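Local structure of B-agarase (Agarivorans gilvus, 5Z6P) at residues A[114-119]-A[185-190]; A[172-177]-A[678-683]; A[447-452]-A[493-498]. The protein hydrolyses agarose as a beta-agarase of glycoside hydrolase family 50, probably through a beta-galactosidase-like catalytic domain. All coordinates share one frame; numbering follows the deposited sequence.

Interaction 1: A[114-119]-A[185-190]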
loop_
_atom_site.group_PDB
_atom_site.type_symbol
_atom_site.label_atom_id
_atom_site.label_comp_id
_atom_site.label_asym_id
_atom_site.label_seq_id
_atom_site.Cartn_x
_atom_site.Cartn_y
_atom_site.Cartn_z
ATOM N N ASN A 114 -1.502 -19.182 -2.325
ATOM C CA ASN A 114 -0.734 -19.272 -1.103
ATOM C C ASN A 114 -0.355 -20.717 -0.873
ATOM O O ASN A 114 -1.211 -21.585 -0.763
ATOM C CB ASN A 114 -1.527 -18.709 0.078
ATOM C CG ASN A 114 -2.015 -17.301 -0.175
ATOM O OD1 ASN A 114 -1.329 -16.497 -0.791
ATOM N ND2 ASN A 114 -3.209 -16.998 0.292
ATOM N N ILE A 115 0.940 -20.976 -0.823
ATOM C CA ILE A 115 1.442 -22.325 -0.636
ATOM C C ILE A 115 2.121 -22.451 0.728
ATOM O O ILE A 115 3.036 -21.693 1.049
ATOM C CB ILE A 115 2.394 -22.685 -1.764
ATOM C CG1 ILE A 115 1.698 -22.397 -3.098
ATOM C CG2 ILE A 115 2.826 -24.118 -1.651
ATOM C CD1 ILE A 115 2.549 -22.557 -4.300
ATOM N N PHE A 116 1.645 -23.397 1.535
ATOM C CA PHE A 116 2.073 -23.546 2.924
ATOM C C PHE A 116 2.902 -24.803 3.115
ATOM O O PHE A 116 2.574 -25.844 2.560
ATOM C CB PHE A 116 0.856 -23.604 3.859
ATOM C CG PHE A 116 -0.033 -22.395 3.797
ATOM C CD1 PHE A 116 -1.000 -22.280 2.814
ATOM C CD2 PHE A 116 0.086 -21.386 4.731
ATOM C CE1 PHE A 116 -1.824 -21.175 2.752
ATOM C CE2 PHE A 116 -0.739 -20.273 4.676
ATOM C CZ PHE A 116 -1.695 -20.173 3.685
ATOM N N ASP A 117 3.970 -24.730 3.904
ATOM C CA ASP A 117 4.699 -25.951 4.226
ATOM C C ASP A 117 4.340 -26.441 5.629
ATOM O O ASP A 117 3.632 -25.764 6.361
ATOM C CB ASP A 117 6.221 -25.760 4.060
ATOM C CG ASP A 117 6.858 -24.864 5.127
ATOM O OD1 ASP A 117 6.206 -24.477 6.120
ATOM O OD2 ASP A 117 8.056 -24.552 4.957
ATOM N N HIS A 118 4.828 -27.623 5.984
ATOM C CA HIS A 118 4.547 -28.228 7.283
ATOM C C HIS A 118 4.957 -27.352 8.459
ATOM O O HIS A 118 4.369 -27.437 9.528
ATOM C CB HIS A 118 5.249 -29.581 7.401
ATOM C CG HIS A 118 4.881 -30.342 8.636
ATOM N ND1 HIS A 118 5.447 -30.086 9.866
ATOM C CD2 HIS A 118 3.994 -31.348 8.834
ATOM C CE1 HIS A 118 4.928 -30.902 10.767
ATOM N NE2 HIS A 118 4.044 -31.677 10.167
ATOM N N GLN A 119 5.974 -26.521 8.270
ATOM C CA GLN A 119 6.444 -25.659 9.350
ATOM C C GLN A 119 5.436 -24.554 9.615
ATOM O O GLN A 119 5.290 -24.081 10.736
ATOM C CB GLN A 119 7.814 -25.061 9.014
ATOM C CG GLN A 119 8.913 -26.090 8.799
ATOM C CD GLN A 119 9.251 -26.867 10.060
ATOM O OE1 GLN A 119 9.302 -26.309 11.159
ATOM N NE2 GLN A 119 9.488 -28.167 9.904
ATOM N N ILE A 185 5.238 -29.970 1.875
ATOM C CA ILE A 185 4.214 -29.014 1.466
ATOM C C ILE A 185 2.829 -29.547 1.847
ATOM O O ILE A 185 2.427 -30.613 1.398
ATOM C CB ILE A 185 4.306 -28.737 -0.042
ATOM C CG1 ILE A 185 5.663 -28.083 -0.348
ATOM C CG2 ILE A 185 3.148 -27.870 -0.499
ATOM C CD1 ILE A 185 5.888 -27.737 -1.783
ATOM N N SER A 186 2.117 -28.806 2.693
ATOM C CA SER A 186 0.900 -29.317 3.316
ATOM C C SER A 186 -0.420 -28.756 2.765
ATOM O O SER A 186 -1.469 -29.351 2.970
ATOM C CB SER A 186 0.952 -29.063 4.824
ATOM O OG SER A 186 1.007 -27.680 5.107
ATOM N N LYS A 187 -0.378 -27.626 2.075
ATOM C CA LYS A 187 -1.607 -27.005 1.600
ATOM C C LYS A 187 -1.354 -25.951 0.530
ATOM O O LYS A 187 -0.378 -25.216 0.597
ATOM C CB LYS A 187 -2.359 -26.362 2.766
ATOM C CG LYS A 187 -3.649 -25.667 2.365
ATOM C CD LYS A 187 -4.103 -24.644 3.401
ATOM C CE LYS A 187 -4.728 -25.298 4.614
ATOM N NZ LYS A 187 -5.248 -24.262 5.559
ATOM N N ILE A 188 -2.244 -25.879 -0.454
ATOM C CA ILE A 188 -2.269 -24.761 -1.372
ATOM C C ILE A 188 -3.626 -24.070 -1.285
ATOM O O ILE A 188 -4.660 -24.730 -1.279
ATOM C CB ILE A 188 -1.987 -25.209 -2.808
ATOM C CG1 ILE A 188 -0.555 -25.747 -2.904
ATOM C CG2 ILE A 188 -2.183 -24.055 -3.765
ATOM C CD1 ILE A 188 -0.232 -26.442 -4.196
ATOM N N GLU A 189 -3.623 -22.745 -1.192
ATOM C CA GLU A 189 -4.866 -21.991 -1.170
ATOM C C GLU A 189 -4.988 -21.030 -2.338
ATOM O O GLU A 189 -4.134 -20.161 -2.546
ATOM C CB GLU A 189 -5.005 -21.213 0.134
ATOM C CG GLU A 189 -6.219 -20.293 0.151
ATOM C CD GLU A 189 -6.185 -19.305 1.287
ATOM O OE1 GLU A 189 -5.093 -19.099 1.849
ATOM O OE2 GLU A 189 -7.245 -18.743 1.623
ATOM N N LEU A 190 -6.054 -21.211 -3.109
ATOM C CA LEU A 190 -6.441 -20.278 -4.163
ATOM C C LEU A 190 -7.459 -19.285 -3.590
ATOM O O LEU A 190 -8.601 -19.636 -3.351
ATOM C CB LEU A 190 -7.030 -21.014 -5.367
ATOM C CG LEU A 190 -6.400 -22.337 -5.834
ATOM C CD1 LEU A 190 -7.056 -22.842 -7.102
ATOM C CD2 LEU A 190 -4.896 -22.259 -6.027
#
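N114 and E189 sit opposite each other on two antiparallel strands, and their side chains run alongside, pointing the same way. ND2 of N114 gives a nearly straight hydrogen bond to OE1 of E189 (3.2 Å); the acceptor lies in the amide plane, but the donor reaches the carboxylate from above, the two groups being turned 75° against each other. S124 binds OD1 of N114 and S78 binds OE2 of E189, so hydroxyls of the flanking strands help fix both rotations. On the same face the ring of F116 lies beside the aliphatic part of K187, CD1 of F116 being 3.9 Å from CD of K187, and presents its edge to OE1 of E189. The lysine chain bends at chi3 (-76°), which leaves NZ 5.6 Å from the F116 ring centroid, a weak cation-pi attraction at most. Here, in the carbohydrate-binding-module-like domain, the register shifts by one residue at a classic beta bulge, where S186 and K187 both face F116. N of F116 bonds to O of K187 (2.9 Å), while O of F116 receives N of S186 (3.0 Å) and, weakly, N of K187. S186 has a near-helical psi (-19°), and its short side chain turns OG back for a weak bond to O of D117. On the other, buried face the beta-branched I115 sets CG2 against CG2 of I185 (3.9 Å) and CG1 of I188 (4.0 Å).

Interaction 2: A[172-177]-A[678-683]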
loop_
_atom_site.group_PDB
_atom_site.type_symbol
_atom_site.label_atom_id
_atom_site.label_comp_id
_atom_site.label_asym_id
_atom_site.label_seq_id
_atom_site.Cartn_x
_atom_site.Cartn_y
_atom_site.Cartn_z
ATOM N N THR A 172 3.166 -13.325 -9.593
ATOM C CA THR A 172 3.958 -12.295 -8.930
ATOM C C THR A 172 4.132 -12.589 -7.452
ATOM O O THR A 172 3.142 -12.720 -6.742
ATOM C CB THR A 172 3.297 -10.915 -9.061
ATOM O OG1 THR A 172 3.119 -10.591 -10.437
ATOM C CG2 THR A 172 4.142 -9.852 -8.391
ATOM N N TRP A 173 5.375 -12.654 -6.977
ATOM C CA TRP A 173 5.614 -12.886 -5.567
ATOM C C TRP A 173 5.159 -11.698 -4.707
ATOM O O TRP A 173 5.575 -10.563 -4.934
ATOM C CB TRP A 173 7.081 -13.180 -5.303
ATOM C CG TRP A 173 7.251 -13.739 -3.953
ATOM C CD1 TRP A 173 6.960 -15.005 -3.554
ATOM C CD2 TRP A 173 7.698 -13.048 -2.793
ATOM N NE1 TRP A 173 7.219 -15.154 -2.223
ATOM C CE2 TRP A 173 7.679 -13.962 -1.731
ATOM C CE3 TRP A 173 8.131 -11.744 -2.550
ATOM C CZ2 TRP A 173 8.071 -13.625 -0.452
ATOM C CZ3 TRP A 173 8.522 -11.404 -1.272
ATOM C CH2 TRP A 173 8.491 -12.343 -0.239
ATOM N N MET A 174 4.319 -11.977 -3.711
ATOM C CA MET A 174 3.655 -10.929 -2.929
ATOM C C MET A 174 4.035 -10.883 -1.450
ATOM O O MET A 174 4.375 -9.826 -0.936
ATOM C CB MET A 174 2.129 -11.082 -3.003
ATOM C CG MET A 174 1.526 -10.984 -4.392
ATOM S SD MET A 174 1.796 -9.377 -5.125
ATOM C CE MET A 174 0.651 -8.330 -4.246
ATOM N N TRP A 175 3.915 -12.017 -0.765
ATOM C CA TRP A 175 4.054 -12.074 0.693
ATOM C C TRP A 175 4.680 -13.379 1.125
ATOM O O TRP A 175 4.670 -14.351 0.384
ATOM C CB TRP A 175 2.700 -11.954 1.420
ATOM C CG TRP A 175 1.753 -10.917 0.914
ATOM C CD1 TRP A 175 0.721 -11.108 0.045
ATOM C CD2 TRP A 175 1.719 -9.533 1.278
ATOM N NE1 TRP A 175 0.059 -9.925 -0.177
ATOM C CE2 TRP A 175 0.652 -8.941 0.571
ATOM C CE3 TRP A 175 2.485 -8.736 2.135
ATOM C CZ2 TRP A 175 0.336 -7.590 0.685
ATOM C CZ3 TRP A 175 2.168 -7.391 2.249
ATOM C CH2 TRP A 175 1.101 -6.833 1.528
ATOM N N GLY A 176 5.181 -13.395 2.357
ATOM C CA GLY A 176 5.651 -14.613 2.983
ATOM C C GLY A 176 7.117 -14.869 2.708
ATOM O O GLY A 176 7.913 -13.943 2.615
ATOM N N ALA A 177 7.466 -16.141 2.586
ATOM C CA ALA A 177 8.837 -16.543 2.359
ATOM C C ALA A 177 9.009 -16.980 0.918
ATOM O O ALA A 177 8.168 -17.691 0.377
ATOM C CB ALA A 177 9.225 -17.659 3.298
ATOM N N PHE A 678 5.363 -3.180 -17.350
ATOM C CA PHE A 678 5.873 -3.323 -15.993
ATOM C C PHE A 678 6.059 -4.788 -15.660
ATOM O O PHE A 678 5.518 -5.647 -16.332
ATOM C CB PHE A 678 4.907 -2.652 -14.987
ATOM C CG PHE A 678 5.131 -1.189 -14.841
ATOM C CD1 PHE A 678 4.853 -0.328 -15.888
ATOM C CD2 PHE A 678 5.656 -0.671 -13.668
ATOM C CE1 PHE A 678 5.093 1.022 -15.771
ATOM C CE2 PHE A 678 5.904 0.672 -13.534
ATOM C CZ PHE A 678 5.623 1.532 -14.587
ATOM N N PHE A 679 6.833 -5.072 -14.628
ATOM C CA PHE A 679 7.008 -6.433 -14.168
ATOM C C PHE A 679 6.113 -6.780 -12.975
ATOM O O PHE A 679 6.055 -7.923 -12.561
ATOM C CB PHE A 679 8.470 -6.681 -13.791
ATOM C CG PHE A 679 9.441 -6.409 -14.907
ATOM C CD1 PHE A 679 9.506 -7.252 -16.008
ATOM C CD2 PHE A 679 10.300 -5.324 -14.849
ATOM C CE1 PHE A 679 10.406 -7.011 -17.044
ATOM C CE2 PHE A 679 11.212 -5.080 -15.880
ATOM C CZ PHE A 679 11.255 -5.922 -16.983
ATOM N N HIS A 680 5.454 -5.780 -12.410
ATOM C CA HIS A 680 4.663 -5.924 -11.186
ATOM C C HIS A 680 3.460 -4.999 -11.321
ATOM O O HIS A 680 3.643 -3.826 -11.568
ATOM C CB HIS A 680 5.516 -5.560 -9.953
ATOM C CG HIS A 680 4.989 -6.081 -8.648
ATOM N ND1 HIS A 680 3.692 -5.882 -8.222
ATOM C CD2 HIS A 680 5.605 -6.766 -7.660
ATOM C CE1 HIS A 680 3.533 -6.431 -7.033
ATOM N NE2 HIS A 680 4.677 -6.983 -6.673
ATOM N N ALA A 681 2.237 -5.520 -11.198
ATOM C CA ALA A 681 1.040 -4.684 -11.312
ATOM C C ALA A 681 0.565 -4.133 -9.957
ATOM O O ALA A 681 -0.453 -3.454 -9.877
ATOM C CB ALA A 681 -0.096 -5.455 -11.972
ATOM N N GLY A 682 1.292 -4.433 -8.893
ATOM C CA GLY A 682 0.990 -3.833 -7.608
ATOM C C GLY A 682 0.112 -4.671 -6.690
ATOM O O GLY A 682 0.025 -5.885 -6.827
ATOM N N LEU A 683 -0.549 -4.009 -5.751
ATOM C CA LEU A 683 -1.220 -4.716 -4.656
ATOM C C LEU A 683 -2.613 -5.218 -5.058
ATOM O O LEU A 683 -3.063 -6.275 -4.626
ATOM C CB LEU A 683 -1.302 -3.801 -3.443
ATOM C CG LEU A 683 0.059 -3.372 -2.887
ATOM C CD1 LEU A 683 -0.100 -2.408 -1.710
ATOM C CD2 LEU A 683 0.858 -4.587 -2.473
HETATM O O HOH W 1 1.482 -8.381 -10.925
HETATM O O HOH W 2 5.269 -10.336 -11.617
HETATM O O HOH W 3 5.686 -8.097 -4.153
#
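Rotation of H680 to a chi1 of -161° carries its imidazole toward T172, whose own chi1 of -58° sets the methyl over the ring and leaves OG1 for water. The result is a CH-pi contact at the joint between the carbohydrate-binding-module-like domain and the loop that follows strand 664-668 in what is probably the catalytic part. CG2 of T172 stands 3.5 Å from the H680 ring centroid, over one face and shifted toward NE2. Threonine suits the spot because it offers a methyl to the ring and a hydroxyl to solvent: one water links OG1 of T172 to N of A681, and another links it to O of F679. A third water, in the imidazole plane, joins NE2 of H680 to O of W173. N of G682 also holds the ring, donating to ND1 of H680 (2.9 Å) almost in its plane; at the backbone angles of G682 a side chain would collide with the preceding carbonyl oxygen, hence glycine. M174, bent at both chi2 and chi3, passes SD obliquely by the ring, 3.9 Å from CE1 of H680. The methyl CE of M174 packs 4.1 Å from CD2 of L683 and 3.6 Å from O of G682.

Interaction 3: A[447-452]-A[493-498]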
loop_
_atom_site.group_PDB
_atom_site.type_symbol
_atom_site.label_atom_id
_atom_site.label_comp_id
_atom_site.label_asym_id
_atom_site.label_seq_id
_atom_site.Cartn_x
_atom_site.Cartn_y
_atom_site.Cartn_z
ATOM N N ILE A 447 -5.807 25.102 -5.222
ATOM C CA ILE A 447 -6.317 23.793 -4.831
ATOM C C ILE A 447 -5.882 23.432 -3.405
ATOM O O ILE A 447 -4.729 23.626 -3.056
ATOM C CB ILE A 447 -5.844 22.697 -5.829
ATOM C CG1 ILE A 447 -6.449 21.341 -5.470
ATOM C CG2 ILE A 447 -4.308 22.645 -5.912
ATOM C CD1 ILE A 447 -6.407 20.325 -6.601
ATOM N N PRO A 448 -6.822 22.937 -2.569
ATOM C CA PRO A 448 -6.475 22.535 -1.200
ATOM C C PRO A 448 -5.453 21.396 -1.182
ATOM O O PRO A 448 -5.319 20.669 -2.166
ATOM C CB PRO A 448 -7.801 22.075 -0.616
ATOM C CG PRO A 448 -8.858 22.763 -1.466
ATOM C CD PRO A 448 -8.266 22.818 -2.830
ATOM N N PHE A 449 -4.737 21.252 -0.078
ATOM C CA PHE A 449 -3.735 20.204 0.036
ATOM C C PHE A 449 -3.754 19.591 1.445
ATOM O O PHE A 449 -4.313 20.173 2.365
ATOM C CB PHE A 449 -2.347 20.759 -0.284
ATOM C CG PHE A 449 -1.868 21.775 0.710
ATOM C CD1 PHE A 449 -2.198 23.111 0.575
ATOM C CD2 PHE A 449 -1.094 21.393 1.791
ATOM C CE1 PHE A 449 -1.771 24.040 1.506
ATOM C CE2 PHE A 449 -0.683 22.312 2.719
ATOM C CZ PHE A 449 -1.023 23.634 2.581
ATOM N N PHE A 450 -3.153 18.417 1.590
ATOM C CA PHE A 450 -3.004 17.784 2.887
ATOM C C PHE A 450 -1.527 17.859 3.308
ATOM O O PHE A 450 -0.646 17.655 2.496
ATOM C CB PHE A 450 -3.496 16.339 2.838
ATOM C CG PHE A 450 -5.007 16.202 2.793
ATOM C CD1 PHE A 450 -5.735 16.551 1.660
ATOM C CD2 PHE A 450 -5.695 15.711 3.888
ATOM C CE1 PHE A 450 -7.124 16.416 1.643
ATOM C CE2 PHE A 450 -7.087 15.571 3.875
ATOM C CZ PHE A 450 -7.800 15.920 2.753
ATOM N N ALA A 451 -1.270 18.189 4.569
ATOM C CA ALA A 451 0.098 18.293 5.086
ATOM C C ALA A 451 0.465 17.026 5.866
ATOM O O ALA A 451 -0.415 16.274 6.281
ATOM C CB ALA A 451 0.250 19.523 5.976
ATOM N N ASN A 452 1.760 16.797 6.049
ATOM C CA ASN A 452 2.247 15.612 6.742
ATOM C C ASN A 452 3.515 15.907 7.534
ATOM O O ASN A 452 4.299 16.779 7.163
ATOM C CB ASN A 452 2.535 14.499 5.758
ATOM C CG ASN A 452 3.832 14.722 5.008
ATOM O OD1 ASN A 452 3.859 15.420 3.996
ATOM N ND2 ASN A 452 4.917 14.163 5.521
ATOM N N ASN A 493 5.764 25.881 9.868
ATOM C CA ASN A 493 6.656 26.652 9.019
ATOM C C ASN A 493 6.376 26.394 7.524
ATOM O O ASN A 493 6.568 27.271 6.687
ATOM C CB ASN A 493 8.107 26.325 9.359
ATOM C CG ASN A 493 9.073 27.362 8.836
ATOM O OD1 ASN A 493 8.756 28.548 8.783
ATOM N ND2 ASN A 493 10.266 26.923 8.462
ATOM N N GLU A 494 5.905 25.196 7.205
ATOM C CA GLU A 494 5.592 24.849 5.827
ATOM C C GLU A 494 4.252 25.429 5.395
ATOM O O GLU A 494 4.139 25.983 4.318
ATOM C CB GLU A 494 5.567 23.329 5.634
ATOM C CG GLU A 494 6.915 22.667 5.496
ATOM C CD GLU A 494 6.825 21.153 5.683
ATOM O OE1 GLU A 494 5.725 20.633 5.966
ATOM O OE2 GLU A 494 7.852 20.480 5.563
ATOM N N ILE A 495 3.228 25.296 6.227
ATOM C CA ILE A 495 1.896 25.626 5.748
ATOM C C ILE A 495 1.534 27.060 6.101
ATOM O O ILE A 495 0.552 27.601 5.591
ATOM C CB ILE A 495 0.814 24.638 6.296
ATOM C CG1 ILE A 495 0.567 24.826 7.797
ATOM C CG2 ILE A 495 1.153 23.181 5.909
ATOM C CD1 ILE A 495 -0.803 24.361 8.239
ATOM N N LYS A 496 2.339 27.677 6.963
ATOM C CA LYS A 496 2.140 29.069 7.356
ATOM C C LYS A 496 0.674 29.398 7.671
ATOM O O LYS A 496 0.152 30.407 7.202
ATOM C CB LYS A 496 2.664 29.988 6.249
ATOM C CG LYS A 496 4.153 29.792 5.973
ATOM C CD LYS A 496 4.688 30.697 4.868
ATOM C CE LYS A 496 6.187 30.464 4.624
ATOM N NZ LYS A 496 6.476 29.048 4.236
ATOM N N ASP A 497 0.019 28.516 8.427
ATOM C CA ASP A 497 -1.365 28.695 8.873
ATOM C C ASP A 497 -2.441 28.826 7.766
ATOM O O ASP A 497 -3.563 29.251 8.056
ATOM C CB ASP A 497 -1.455 29.929 9.793
ATOM C CG ASP A 497 -0.647 29.769 11.088
ATOM O OD1 ASP A 497 0.329 29.007 11.097
ATOM O OD2 ASP A 497 -0.993 30.403 12.102
ATOM N N THR A 498 -2.128 28.448 6.522
ATOM C CA THR A 498 -3.062 28.689 5.412
ATOM C C THR A 498 -4.346 27.852 5.506
ATOM O O THR A 498 -4.315 26.671 5.813
ATOM C CB THR A 498 -2.398 28.438 4.011
ATOM O OG1 THR A 498 -3.306 28.840 2.978
ATOM C CG2 THR A 498 -2.030 26.979 3.799
HETATM O O HOH W 4 3.910 19.066 5.301
#
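CG2 of I495 meets two residues of the strand: the edge of the F449 ring at CE2 (3.8 Å), nearly in the ring plane, and the methyl CB of A451 (3.8 Å). T498 points back at F449, its CG2 3.7 Å from CZ of F449, beside I495 at the same end of the ring and again at its edge. With chi1 of 66° the F449 ring stands over its own backbone and reaches toward the helix end, while A451 is small enough to let the isoleucine branch close on the strand. These contacts lie within a beta-alpha-beta unit: strand 449-453 leads to helix 478-495, which returns to strand 501-506, the parallel neighbour of the first. The return is made by a type I' turn from I495 to T498, closed by N of T498 bonding to O of I495 (3.0 Å), and it presents both methyls to F449. Within the turn, K496 folds NZ back to O of N493 (3.0 Å), where its charge is probably favourable near the helix C-terminus. Y442 stacks on the ring of F449. On the polar side, a water accepts from N of N452 and donates to OE1 of E494.

In the fold
Interactions 1 and 2 both involve the carbohydrate-binding-module-like domain, their centres about 18 Å apart and their nearest atoms about 6 Å. They share its beta structure, where strand 122-129 pairs with both 109-117 and 168-174, and their segments alternate along the chain. Interaction 1 is internal to that domain; interaction 2 joins it to a loop 501 residues later. Interaction 3 lies about 48 Å from interaction 1, across the chain's centre, and 35 Å from interaction 2, centre to centre. It opens after interaction 1 has closed and is nested in the loop closed by interaction 2. The sequence-distant joint therefore links the accessory domain to the part containing interaction 3, probably the catalytic one.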